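Local coordinates for protein UL37 (PDB 4K70) that probably helps control the trafficking of herpesvirus particles as an inner tegument protein, and binds calcium ions through its N-terminal half, at residues 69-74 with 116-121; 121-126 with 169-174; 211-216 with 263-268; 256-261 with 285-290. All coordinates share one frame; numbering follows the deposited sequence.

Interaction 1: 69-74 with 116-121; sequences AENLAG and AEFGPD. With NA (sodium ion), chain I.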
loop_
_atom_site.group_PDB
_atom_site.type_symbol
_atom_site.label_atom_id
_atom_site.label_comp_id
_atom_site.label_asym_id
_atom_site.label_seq_id
_atom_site.Cartn_x
_atom_site.Cartn_y
_atom_site.Cartn_z
ATOM N N ALA A 69 -2.477 -17.592 -30.825
ATOM C CA ALA A 69 -3.121 -16.534 -31.598
ATOM C C ALA A 69 -4.352 -15.977 -30.907
ATOM O O ALA A 69 -4.536 -14.758 -30.830
ATOM C CB ALA A 69 -3.487 -17.040 -32.975
ATOM N N GLU A 70 -5.207 -16.875 -30.422
ATOM C CA GLU A 70 -6.451 -16.471 -29.776
ATOM C C GLU A 70 -6.256 -15.782 -28.409
ATOM O O GLU A 70 -7.065 -14.925 -28.021
ATOM C CB GLU A 70 -7.397 -17.671 -29.649
ATOM C CG GLU A 70 -8.102 -18.031 -30.964
ATOM C CD GLU A 70 -9.168 -19.121 -30.805
ATOM O OE1 GLU A 70 -8.991 -20.029 -29.967
ATOM O OE2 GLU A 70 -10.185 -19.062 -31.533
ATOM N N ASN A 71 -5.194 -16.146 -27.689
ATOM C CA ASN A 71 -4.941 -15.571 -26.359
ATOM C C ASN A 71 -3.692 -14.685 -26.234
ATOM O O ASN A 71 -3.257 -14.344 -25.120
ATOM C CB ASN A 71 -4.897 -16.683 -25.319
ATOM C CG ASN A 71 -6.155 -17.519 -25.320
ATOM O OD1 ASN A 71 -7.136 -17.194 -24.648
ATOM N ND2 ASN A 71 -6.140 -18.601 -26.092
ATOM N N LEU A 72 -3.143 -14.290 -27.377
ATOM C CA LEU A 72 -1.949 -13.460 -27.429
ATOM C C LEU A 72 -2.128 -12.141 -26.689
ATOM O O LEU A 72 -1.203 -11.656 -26.042
ATOM C CB LEU A 72 -1.554 -13.193 -28.889
ATOM C CG LEU A 72 -0.154 -12.623 -29.066
ATOM C CD1 LEU A 72 0.870 -13.679 -28.686
ATOM C CD2 LEU A 72 0.041 -12.152 -30.496
ATOM N N ALA A 73 -3.308 -11.545 -26.793
ATOM C CA ALA A 73 -3.536 -10.280 -26.104
ATOM C C ALA A 73 -3.264 -10.413 -24.588
ATOM O O ALA A 73 -2.534 -9.614 -24.001
ATOM C CB ALA A 73 -4.938 -9.774 -26.369
ATOM N N GLY A 74 -3.824 -11.443 -23.971
ATOM C CA GLY A 74 -3.650 -11.659 -22.545
ATOM C C GLY A 74 -2.241 -12.080 -22.181
ATOM O O GLY A 74 -1.669 -11.592 -21.203
ATOM N N ALA A 116 -11.894 -15.079 -27.282
ATOM C CA ALA A 116 -11.359 -15.859 -26.165
ATOM C C ALA A 116 -11.265 -15.012 -24.889
ATOM O O ALA A 116 -11.236 -13.781 -24.956
ATOM C CB ALA A 116 -10.002 -16.445 -26.516
ATOM N N GLU A 117 -11.238 -15.678 -23.734
ATOM C CA GLU A 117 -11.203 -14.991 -22.446
ATOM C C GLU A 117 -9.918 -14.179 -22.271
ATOM O O GLU A 117 -9.903 -13.202 -21.532
ATOM C CB GLU A 117 -11.441 -15.970 -21.282
ATOM C CG GLU A 117 -12.852 -16.567 -21.311
ATOM C CD GLU A 117 -13.172 -17.465 -20.118
ATOM O OE1 GLU A 117 -13.009 -17.023 -18.967
ATOM O OE2 GLU A 117 -13.600 -18.618 -20.332
ATOM N N PHE A 118 -8.867 -14.558 -22.992
ATOM C CA PHE A 118 -7.648 -13.741 -23.053
ATOM C C PHE A 118 -7.381 -13.146 -24.438
ATOM O O PHE A 118 -6.245 -12.764 -24.764
ATOM C CB PHE A 118 -6.448 -14.526 -22.535
ATOM C CG PHE A 118 -6.502 -14.772 -21.052
ATOM C CD1 PHE A 118 -6.104 -13.787 -20.159
ATOM C CD2 PHE A 118 -6.980 -15.974 -20.552
ATOM C CE1 PHE A 118 -6.167 -14.004 -18.779
ATOM C CE2 PHE A 118 -7.043 -16.201 -19.185
ATOM C CZ PHE A 118 -6.636 -15.218 -18.298
ATOM N N GLY A 119 -8.451 -13.038 -25.219
ATOM C CA GLY A 119 -8.408 -12.486 -26.559
ATOM C C GLY A 119 -8.475 -10.970 -26.563
ATOM O O GLY A 119 -8.555 -10.338 -25.504
ATOM N N PRO A 120 -8.420 -10.374 -27.760
ATOM C CA PRO A 120 -8.371 -8.922 -27.946
ATOM C C PRO A 120 -9.653 -8.227 -27.526
ATOM O O PRO A 120 -9.571 -7.174 -26.909
ATOM C CB PRO A 120 -8.129 -8.761 -29.462
ATOM C CG PRO A 120 -8.534 -10.082 -30.068
ATOM C CD PRO A 120 -8.184 -11.101 -29.020
ATOM N N ASP A 121 -10.811 -8.795 -27.852
ATOM C CA ASP A 121 -12.091 -8.214 -27.450
ATOM C C ASP A 121 -12.195 -8.151 -25.928
ATOM O O ASP A 121 -12.611 -7.148 -25.361
ATOM C CB ASP A 121 -13.266 -9.065 -27.958
ATOM C CG ASP A 121 -13.322 -9.170 -29.483
ATOM O OD1 ASP A 121 -12.619 -8.397 -30.181
ATOM O OD2 ASP A 121 -14.095 -10.029 -29.978
HETATM NA NA NA I . -10.449 -6.632 -30.577
HETATM O O HOH W 1 -9.655 -14.465 -29.141
HETATM O O HOH W 2 -9.732 -6.364 -33.050
#

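Interaction 2: 121-126 with 169-174; sequences DAMFRL and ATLYDM. With NA (sodium ion), chain I.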
loop_
_atom_site.group_PDB
_atom_site.type_symbol
_atom_site.label_atom_id
_atom_site.label_comp_id
_atom_site.label_asym_id
_atom_site.label_seq_id
_atom_site.Cartn_x
_atom_site.Cartn_y
_atom_site.Cartn_z
ATOM N N ASP A 121 -10.811 -8.795 -27.852
ATOM C CA ASP A 121 -12.091 -8.214 -27.450
ATOM C C ASP A 121 -12.195 -8.151 -25.928
ATOM O O ASP A 121 -12.611 -7.148 -25.361
ATOM C CB ASP A 121 -13.266 -9.065 -27.958
ATOM C CG ASP A 121 -13.322 -9.170 -29.483
ATOM O OD1 ASP A 121 -12.619 -8.397 -30.181
ATOM O OD2 ASP A 121 -14.095 -10.029 -29.978
ATOM N N ALA A 122 -11.838 -9.252 -25.282
ATOM C CA ALA A 122 -11.926 -9.364 -23.829
ATOM C C ALA A 122 -10.918 -8.436 -23.152
ATOM O O ALA A 122 -11.254 -7.675 -22.237
ATOM C CB ALA A 122 -11.687 -10.797 -23.413
ATOM N N MET A 123 -9.678 -8.488 -23.615
ATOM C CA MET A 123 -8.640 -7.664 -23.003
ATOM C C MET A 123 -8.904 -6.168 -23.198
ATOM O O MET A 123 -8.696 -5.382 -22.286
ATOM C CB MET A 123 -7.255 -8.091 -23.482
ATOM C CG MET A 123 -6.839 -9.463 -22.937
ATOM S SD MET A 123 -6.712 -9.597 -21.109
ATOM C CE MET A 123 -8.382 -10.103 -20.668
ATOM N N PHE A 124 -9.396 -5.779 -24.368
ATOM C CA PHE A 124 -9.733 -4.385 -24.611
ATOM C C PHE A 124 -10.794 -3.903 -23.633
ATOM O O PHE A 124 -10.662 -2.844 -23.033
ATOM C CB PHE A 124 -10.218 -4.169 -26.052
ATOM C CG PHE A 124 -10.557 -2.731 -26.359
ATOM C CD1 PHE A 124 -9.553 -1.818 -26.653
ATOM C CD2 PHE A 124 -11.871 -2.287 -26.321
ATOM C CE1 PHE A 124 -9.853 -0.492 -26.909
ATOM C CE2 PHE A 124 -12.176 -0.960 -26.579
ATOM C CZ PHE A 124 -11.167 -0.061 -26.871
ATOM N N ARG A 125 -11.858 -4.687 -23.490
ATOM C CA ARG A 125 -12.959 -4.332 -22.607
ATOM C C ARG A 125 -12.554 -4.282 -21.125
ATOM O O ARG A 125 -12.767 -3.270 -20.460
ATOM C CB ARG A 125 -14.151 -5.292 -22.821
ATOM C CG ARG A 125 -15.427 -4.923 -22.055
ATOM C CD ARG A 125 -16.573 -5.934 -22.293
ATOM N NE ARG A 125 -16.210 -7.279 -21.861
ATOM C CZ ARG A 125 -16.020 -8.310 -22.681
ATOM N NH1 ARG A 125 -16.176 -8.162 -23.993
ATOM N NH2 ARG A 125 -15.678 -9.496 -22.184
ATOM N N LEU A 126 -11.986 -5.370 -20.604
ATOM C CA LEU A 126 -11.643 -5.431 -19.181
ATOM C C LEU A 126 -10.527 -4.464 -18.786
ATOM O O LEU A 126 -10.611 -3.831 -17.745
ATOM C CB LEU A 126 -11.268 -6.849 -18.744
ATOM C CG LEU A 126 -12.406 -7.875 -18.698
ATOM C CD1 LEU A 126 -11.872 -9.235 -18.266
ATOM C CD2 LEU A 126 -13.536 -7.416 -17.779
ATOM N N ALA A 169 -10.621 -10.734 -12.136
ATOM C CA ALA A 169 -9.820 -11.880 -11.702
ATOM C C ALA A 169 -8.800 -12.357 -12.737
ATOM O O ALA A 169 -7.682 -12.722 -12.375
ATOM C CB ALA A 169 -10.716 -13.045 -11.252
ATOM N N THR A 170 -9.164 -12.366 -14.016
ATOM C CA THR A 170 -8.211 -12.819 -15.035
ATOM C C THR A 170 -7.049 -11.835 -15.231
ATOM O O THR A 170 -6.027 -12.207 -15.804
ATOM C CB THR A 170 -8.876 -13.127 -16.395
ATOM O OG1 THR A 170 -9.551 -11.962 -16.890
ATOM C CG2 THR A 170 -9.869 -14.303 -16.250
ATOM N N LEU A 171 -7.188 -10.605 -14.725
ATOM C CA LEU A 171 -6.090 -9.624 -14.803
ATOM C C LEU A 171 -5.208 -9.551 -13.571
ATOM O O LEU A 171 -4.157 -8.904 -13.605
ATOM C CB LEU A 171 -6.620 -8.208 -15.038
ATOM C CG LEU A 171 -7.623 -7.995 -16.152
ATOM C CD1 LEU A 171 -8.028 -6.527 -16.160
ATOM C CD2 LEU A 171 -7.040 -8.440 -17.491
ATOM N N TYR A 172 -5.634 -10.194 -12.490
ATOM C CA TYR A 172 -5.029 -9.998 -11.173
ATOM C C TYR A 172 -3.535 -10.321 -11.082
ATOM O O TYR A 172 -2.759 -9.533 -10.554
ATOM C CB TYR A 172 -5.797 -10.800 -10.117
ATOM C CG TYR A 172 -5.268 -10.625 -8.721
ATOM C CD1 TYR A 172 -5.533 -9.472 -8.004
ATOM C CD2 TYR A 172 -4.501 -11.610 -8.123
ATOM C CE1 TYR A 172 -5.046 -9.299 -6.719
ATOM C CE2 TYR A 172 -3.996 -11.447 -6.846
ATOM C CZ TYR A 172 -4.282 -10.288 -6.146
ATOM O OH TYR A 172 -3.805 -10.117 -4.866
ATOM N N ASP A 173 -3.130 -11.482 -11.583
ATOM C CA ASP A 173 -1.731 -11.865 -11.519
ATOM C C ASP A 173 -0.869 -11.128 -12.566
ATOM O O ASP A 173 0.329 -11.351 -12.631
ATOM C CB ASP A 173 -1.582 -13.374 -11.711
ATOM C CG ASP A 173 -0.158 -13.870 -11.453
ATOM O OD1 ASP A 173 0.367 -13.625 -10.350
ATOM O OD2 ASP A 173 0.438 -14.501 -12.358
ATOM N N MET A 174 -1.462 -10.278 -13.398
ATOM C CA MET A 174 -0.661 -9.624 -14.444
ATOM C C MET A 174 0.209 -8.534 -13.822
ATOM O O MET A 174 -0.233 -7.814 -12.927
ATOM C CB MET A 174 -1.530 -9.050 -15.558
ATOM C CG MET A 174 -2.430 -10.097 -16.245
ATOM S SD MET A 174 -3.140 -9.430 -17.739
ATOM C CE MET A 174 -3.922 -10.905 -18.426
HETATM NA NA NA I . -10.449 -6.632 -30.577
HETATM O O HOH W 2 -9.732 -6.364 -33.050
#

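Interaction 3: 211-216 with 263-268; sequences RALFAL and VRVSAA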
loop_
_atom_site.group_PDB
_atom_site.type_symbol
_atom_site.label_atom_id
_atom_site.label_comp_id
_atom_site.label_asym_id
_atom_site.label_seq_id
_atom_site.Cartn_x
_atom_site.Cartn_y
_atom_site.Cartn_z
ATOM N N ARG A 211 -5.788 20.140 21.360
ATOM C CA ARG A 211 -5.977 20.530 19.970
ATOM C C ARG A 211 -4.741 21.200 19.426
ATOM O O ARG A 211 -4.358 20.952 18.285
ATOM C CB ARG A 211 -7.194 21.447 19.833
ATOM C CG ARG A 211 -8.499 20.725 20.136
ATOM C CD ARG A 211 -9.676 21.679 20.158
ATOM N NE ARG A 211 -9.987 22.180 18.825
ATOM C CZ ARG A 211 -10.961 23.045 18.565
ATOM N NH1 ARG A 211 -11.722 23.509 19.550
ATOM N NH2 ARG A 211 -11.179 23.438 17.323
ATOM N N ALA A 212 -4.104 22.034 20.250
ATOM C CA ALA A 212 -2.850 22.680 19.863
ATOM C C ALA A 212 -1.727 21.670 19.586
ATOM O O ALA A 212 -0.964 21.826 18.632
ATOM C CB ALA A 212 -2.416 23.683 20.930
ATOM N N LEU A 213 -1.629 20.636 20.416
ATOM C CA LEU A 213 -0.558 19.648 20.276
ATOM C C LEU A 213 -0.776 18.814 19.010
ATOM O O LEU A 213 0.164 18.553 18.268
ATOM C CB LEU A 213 -0.460 18.760 21.528
ATOM C CG LEU A 213 0.073 19.480 22.773
ATOM C CD1 LEU A 213 -0.051 18.646 24.089
ATOM C CD2 LEU A 213 1.521 19.921 22.529
ATOM N N PHE A 214 -2.026 18.426 18.756
ATOM C CA PHE A 214 -2.367 17.731 17.525
ATOM C C PHE A 214 -1.964 18.538 16.288
ATOM O O PHE A 214 -1.422 17.982 15.341
ATOM C CB PHE A 214 -3.858 17.366 17.471
ATOM C CG PHE A 214 -4.168 16.014 18.050
ATOM C CD1 PHE A 214 -3.783 14.858 17.385
ATOM C CD2 PHE A 214 -4.836 15.900 19.262
ATOM C CE1 PHE A 214 -4.056 13.605 17.922
ATOM C CE2 PHE A 214 -5.128 14.652 19.799
ATOM C CZ PHE A 214 -4.732 13.503 19.128
ATOM N N ALA A 215 -2.222 19.842 16.307
ATOM C CA ALA A 215 -1.826 20.719 15.198
ATOM C C ALA A 215 -0.329 20.636 14.952
ATOM O O ALA A 215 0.114 20.597 13.801
ATOM C CB ALA A 215 -2.234 22.161 15.471
ATOM N N LEU A 216 0.446 20.601 16.034
ATOM C CA LEU A 216 1.891 20.476 15.914
ATOM C C LEU A 216 2.294 19.145 15.311
ATOM O O LEU A 216 3.195 19.096 14.474
ATOM C CB LEU A 216 2.587 20.684 17.257
ATOM C CG LEU A 216 2.451 22.102 17.814
ATOM C CD1 LEU A 216 3.284 22.274 19.097
ATOM C CD2 LEU A 216 2.858 23.107 16.749
ATOM N N VAL A 263 11.478 22.008 23.405
ATOM C CA VAL A 263 11.878 23.240 22.732
ATOM C C VAL A 263 10.951 23.534 21.554
ATOM O O VAL A 263 10.481 24.660 21.393
ATOM C CB VAL A 263 13.333 23.202 22.258
ATOM C CG1 VAL A 263 13.611 24.359 21.308
ATOM C CG2 VAL A 263 14.276 23.254 23.459
ATOM N N ARG A 264 10.672 22.514 20.750
ATOM C CA ARG A 264 9.808 22.681 19.586
ATOM C C ARG A 264 8.413 23.126 19.996
ATOM O O ARG A 264 7.840 24.019 19.382
ATOM C CB ARG A 264 9.746 21.390 18.764
ATOM C CG ARG A 264 8.950 21.510 17.486
ATOM C CD ARG A 264 7.479 21.136 17.677
ATOM N NE ARG A 264 6.750 21.308 16.420
ATOM C CZ ARG A 264 6.331 22.485 15.963
ATOM N NH1 ARG A 264 6.535 23.582 16.678
ATOM N NH2 ARG A 264 5.691 22.568 14.806
ATOM N N VAL A 265 7.872 22.509 21.045
ATOM C CA VAL A 265 6.527 22.843 21.511
ATOM C C VAL A 265 6.496 24.239 22.142
ATOM O O VAL A 265 5.615 25.057 21.836
ATOM C CB VAL A 265 5.984 21.766 22.507
ATOM C CG1 VAL A 265 4.707 22.239 23.163
ATOM C CG2 VAL A 265 5.750 20.449 21.775
ATOM N N SER A 266 7.469 24.506 23.012
ATOM C CA SER A 266 7.561 25.791 23.704
ATOM C C SER A 266 7.701 26.957 22.731
ATOM O O SER A 266 7.083 28.006 22.908
ATOM C CB SER A 266 8.747 25.793 24.670
ATOM O OG SER A 266 8.514 24.908 25.747
ATOM N N ALA A 267 8.519 26.766 21.707
ATOM C CA ALA A 267 8.762 27.800 20.708
ATOM C C ALA A 267 7.482 28.157 19.952
ATOM O O ALA A 267 7.189 29.329 19.728
ATOM C CB ALA A 267 9.828 27.341 19.744
ATOM N N ALA A 268 6.713 27.143 19.566
ATOM C CA ALA A 268 5.458 27.390 18.867
ATOM C C ALA A 268 4.449 28.053 19.797
ATOM O O ALA A 268 3.737 28.966 19.397
ATOM C CB ALA A 268 4.897 26.091 18.288
#

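Interaction 4: 256-261 with 285-290; sequences TPRTAV and ARRLRT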
loop_
_atom_site.group_PDB
_atom_site.type_symbol
_atom_site.label_atom_id
_atom_site.label_comp_id
_atom_site.label_asym_id
_atom_site.label_seq_id
_atom_site.Cartn_x
_atom_site.Cartn_y
_atom_site.Cartn_z
ATOM N N THR A 256 13.155 25.718 31.820
ATOM C CA THR A 256 13.481 25.847 30.407
ATOM C C THR A 256 13.173 24.529 29.719
ATOM O O THR A 256 13.396 23.470 30.300
ATOM C CB THR A 256 14.972 26.150 30.197
ATOM O OG1 THR A 256 15.337 27.311 30.949
ATOM C CG2 THR A 256 15.267 26.391 28.721
ATOM N N PRO A 257 12.646 24.594 28.488
ATOM C CA PRO A 257 12.492 23.410 27.638
ATOM C C PRO A 257 13.794 22.612 27.618
ATOM O O PRO A 257 14.837 23.187 27.315
ATOM C CB PRO A 257 12.213 24.020 26.262
ATOM C CG PRO A 257 11.463 25.275 26.582
ATOM C CD PRO A 257 12.083 25.802 27.856
ATOM N N ARG A 258 13.728 21.323 27.953
ATOM C CA ARG A 258 14.922 20.486 28.119
ATOM C C ARG A 258 15.212 19.631 26.881
ATOM O O ARG A 258 16.344 19.587 26.396
ATOM C CB ARG A 258 14.761 19.574 29.344
ATOM C CG ARG A 258 14.303 20.279 30.623
ATOM C CD ARG A 258 13.621 19.304 31.614
ATOM N NE ARG A 258 12.412 18.697 31.050
ATOM C CZ ARG A 258 11.516 18.001 31.750
ATOM N NH1 ARG A 258 10.442 17.490 31.147
ATOM N NH2 ARG A 258 11.681 17.815 33.058
ATOM N N THR A 259 14.190 18.944 26.374
ATOM C CA THR A 259 14.357 18.084 25.200
ATOM C C THR A 259 14.005 18.805 23.899
ATOM O O THR A 259 13.405 19.884 23.924
ATOM C CB THR A 259 13.513 16.793 25.327
ATOM O OG1 THR A 259 12.118 17.108 25.217
ATOM C CG2 THR A 259 13.773 16.126 26.675
ATOM N N ALA A 260 14.387 18.211 22.767
ATOM C CA ALA A 260 14.072 18.769 21.452
ATOM C C ALA A 260 12.568 18.926 21.279
ATOM O O ALA A 260 12.097 19.881 20.657
ATOM C CB ALA A 260 14.636 17.894 20.344
ATOM N N VAL A 261 11.818 17.977 21.829
ATOM C CA VAL A 261 10.368 18.048 21.793
ATOM C C VAL A 261 9.887 19.291 22.531
ATOM O O VAL A 261 9.103 20.082 21.999
ATOM C CB VAL A 261 9.710 16.792 22.443
ATOM C CG1 VAL A 261 8.210 16.995 22.577
ATOM C CG2 VAL A 261 10.002 15.545 21.623
ATOM N N ALA A 285 10.858 31.175 27.264
ATOM C CA ALA A 285 9.676 30.427 26.861
ATOM C C ALA A 285 9.432 29.326 27.878
ATOM O O ALA A 285 10.348 28.585 28.243
ATOM C CB ALA A 285 9.853 29.848 25.465
ATOM N N ARG A 286 8.201 29.249 28.364
ATOM C CA ARG A 286 7.848 28.268 29.370
ATOM C C ARG A 286 7.604 26.927 28.696
ATOM O O ARG A 286 7.223 26.871 27.528
ATOM C CB ARG A 286 6.603 28.728 30.125
ATOM C CG ARG A 286 6.732 30.143 30.653
ATOM C CD ARG A 286 5.427 30.626 31.235
ATOM N NE ARG A 286 5.009 29.838 32.394
ATOM C CZ ARG A 286 3.851 30.009 33.025
ATOM N NH1 ARG A 286 2.999 30.942 32.607
ATOM N NH2 ARG A 286 3.537 29.251 34.071
ATOM N N ARG A 287 7.852 25.845 29.419
ATOM C CA ARG A 287 7.583 24.526 28.882
ATOM C C ARG A 287 6.367 23.947 29.582
ATOM O O ARG A 287 6.014 24.365 30.695
ATOM C CB ARG A 287 8.780 23.606 29.074
ATOM C CG ARG A 287 8.916 23.105 30.492
ATOM C CD ARG A 287 10.026 22.076 30.617
ATOM N NE ARG A 287 10.237 21.765 32.025
ATOM C CZ ARG A 287 9.710 20.724 32.659
ATOM N NH1 ARG A 287 8.963 19.844 32.010
ATOM N NH2 ARG A 287 9.951 20.555 33.951
ATOM N N LEU A 288 5.711 23.001 28.914
ATOM C CA LEU A 288 4.585 22.303 29.505
ATOM C C LEU A 288 5.067 21.468 30.687
ATOM O O LEU A 288 6.123 20.833 30.614
ATOM C CB LEU A 288 3.928 21.402 28.466
ATOM C CG LEU A 288 3.239 22.103 27.293
ATOM C CD1 LEU A 288 2.742 21.078 26.291
ATOM C CD2 LEU A 288 2.088 22.974 27.788
ATOM N N ARG A 289 4.301 21.492 31.774
ATOM C CA ARG A 289 4.527 20.615 32.913
ATOM C C ARG A 289 4.559 19.150 32.454
ATOM O O ARG A 289 3.823 18.761 31.531
ATOM C CB ARG A 289 3.412 20.808 33.951
ATOM C CG ARG A 289 3.304 22.229 34.510
ATOM C CD ARG A 289 2.009 22.428 35.270
ATOM N NE ARG A 289 1.793 21.363 36.247
ATOM C CZ ARG A 289 0.678 21.205 36.947
ATOM N NH1 ARG A 289 -0.326 22.056 36.790
ATOM N NH2 ARG A 289 0.567 20.204 37.810
ATOM N N THR A 290 5.424 18.349 33.078
ATOM C CA THR A 290 5.450 16.914 32.828
ATOM C C THR A 290 5.255 16.140 34.131
ATOM O O THR A 290 5.598 14.962 34.213
ATOM C CB THR A 290 6.735 16.441 32.097
ATOM O OG1 THR A 290 7.898 16.834 32.836
ATOM C CG2 THR A 290 6.820 17.019 30.660
#

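Interaction 1: 69-74 with 116-121
Helix 63-78 is kinked where the backbone nitrogens of A73 and G74 lack their bond to the preceding turn, and here it meets the loop before helix 120-137, with the CA atoms of G74 and F118 4.5 Å apart. G74 N turns to that loop and donates to F118 O at 2.9 Å; the donor lies in the carbonyl plane, and the bond is moderately bent (143°). E70 O, the acceptor that G74 N would have in a regular helix, is not left idle. It takes a hydrogen from water 1, which in turn accepts from A116 N, and G119 CA sits 3.1 Å from E70 O in a CA-H...O contact.

The incoming loop is a type I beta turn, A116 to G119, closed by the bond from G119 N to A116 O; G119 then occupies the N-cap position and P120 the first turn of helix 120-137. An irregular point in one helix is thus matched to the start of another.

N71 carries its CG beside its own backbone N (chi1 -56°), which puts OD1 near the plane of the F118 ring, at its edge, with N71 OD1 3.5 Å from F118 CB. The same N71 OD1 rests 3.5 Å from A116 CB, while ND2 is held by V67 O. A73 CB points at the turn and lies 3.6 Å from F118 O, with P120 CD a little farther off. The F118 ring itself leads away from the kink to meet W78 and L447, and the buried E70 carboxylate is paired with R113 and R457.

Interaction 2: 121-126 with 169-174
D173 OD1 is gripped twice, by R480 NE and W481 NE1, and its twin OD2 equally, by R476 NE and W78 NE1. Two of the four partners are arginines, which probably keeps this buried acid ionised. D173 does not itself touch residues 121-126, but it lies within the type I turn from L171 to M174, which M174 N closes on L171 O at 3.0 Å. At the far end of the pair, D121 OD1 binds a sodium ion at 2.8 Å, together with N99 OD1 and water 2.

Between these polar ends the contact is apolar. L171 spreads its two methyl branches over M123 and L126, which lie one helical turn apart. L171 CD2 meets M123 SD at 3.8 Å, tip to tip, and L171 CD1 reaches L126 CB at 4.2 Å. M123 gets there by bending at chi2 (-61°) and again at chi3 (90°), which brings its sulfur to the loop although its CB does not point there. M174, by contrast, is extended beyond CG and brings M174 CE to 4.1 Å from M123 SD, two thioether ends meeting tip to tip. L126 crosses T170 at about a right angle, L126 CD1 lying 3.8 Å from T170 OG1, a van der Waals contact.

The loop 169-174 precedes helix 175-188, with M174 at the N-cap position. M123 and M174 also rest on L77 of helix 63-78, A169 and T170 lean on helix 438-458, and L171 reaches on along helix 120-137 to V127 and W130, so that the loop is packed among helices 63-78, 120-137 and 438-458.

Interaction 3: 211-216 with 263-268
Apolar contacts do most of the work where helix 208-223 passes helix 260-271. L216 points toward the partner helix, with CG beside its backbone N, and divides its two methyls between separate neighbours. L216 CD1 goes to V265, crossing it obliquely at 4.1 Å from V265 CG2, whereas L216 CD2 lies 3.9 Å from A268 CB. One turn earlier, L213 swings its tip across, and L213 CD2 meets V265 CG1 at 4.0 Å, the two side chains at about a right angle. V265 therefore offers one branch to each leucine: CG1 to L213 and CG2 to L216.

A second kind of contact sets a methyl on a cation. The R264 chain leaves anti to its backbone N (chi1 -176°) and then bends at chi2 (-92°), which carries the guanidinium to L216. L216 CD2 sits over one face of this flat group, toward its rim, and is 3.5 Å from R264 NH2. Polar partners take the nitrogens: R264 NE is salt-bridged to D220, farther along helix 208-223, and NH2 donates to A274 O. With a methyl of L216 over its face and these partners for its N-H groups, the charged side chain can lie buried, although R277 brings a like charge near NH2.

The short helical segments pass with their axes 11.2 Å apart at closest and their directions 115° apart. So steep a crossing confines the meeting to a small patch, centred on L216, and F235 of helix 229-240 packs against both L216 and A268. Interlocked leucine, valine and alanine side chains between steeply crossed helices, with a third helix covering part of the patch, are how an all-helical fold such as this one packs.

Interaction 4: 256-261 with 285-290
Two guanidinium groups lie flat on one another: one face of R258 carries R287, its CZ over the centre, while R258 CZ covers R287 nearer the rim. The planes are 25° apart and the centres of the R258 and R287 groups 3.4 Å. At the edge of both sits T290 OG1, which accepts from R258 NH1 at 3.1 Å and, from its own segment, R287 NH1 at 3.3 Å; both donors reach it close to their guanidinium planes.

R287 stretches out fully from CG to NE, whereas R258 has to bend at chi3 (-62°) to lie over it. Nearer the backbone, P257 and the R287 side chain slide past each other in opposite directions, P257 CG 4.0 Å from R287 CB. P257 CD also touches A285 O at 3.3 Å.

R258 NH1 and R287 NH1 are only 2.9 Å apart, two donors with like charge, so the stack probably depends on compensating partners. E262 supplies a salt bridge to R258 NH1, and N254 O takes R287 NE. The repulsion is probably offset mainly by E262, with the N254 carbonyl and the shared hydroxyl helping; that hydroxyl links the arginine pair to D312, a residue seen to bind calcium in a structure of this protein, although no calcium is bound to it here.

Overall arrangement
The four contacts form two clusters on opposite sides of the chain's centre. Interactions 1 and 2 have centres about 9 Å apart, share D121 and its sodium ion, and follow one another along the chain through helix 120-137. Interactions 3 and 4, centres about 11 Å apart, both draw on helix 260-271, and their segments alternate in sequence; the side chain of S266 from interaction 3 meets P257 and the R286-R287 backbone of interaction 4. Between interactions 1 and 4 the centres are about 67 Å apart. The clusters are thus separate local sets of contacts in this elongated, strandless N-terminal half of UL37: interactions 1, 2 and 4 involve loops, interaction 3 two helices.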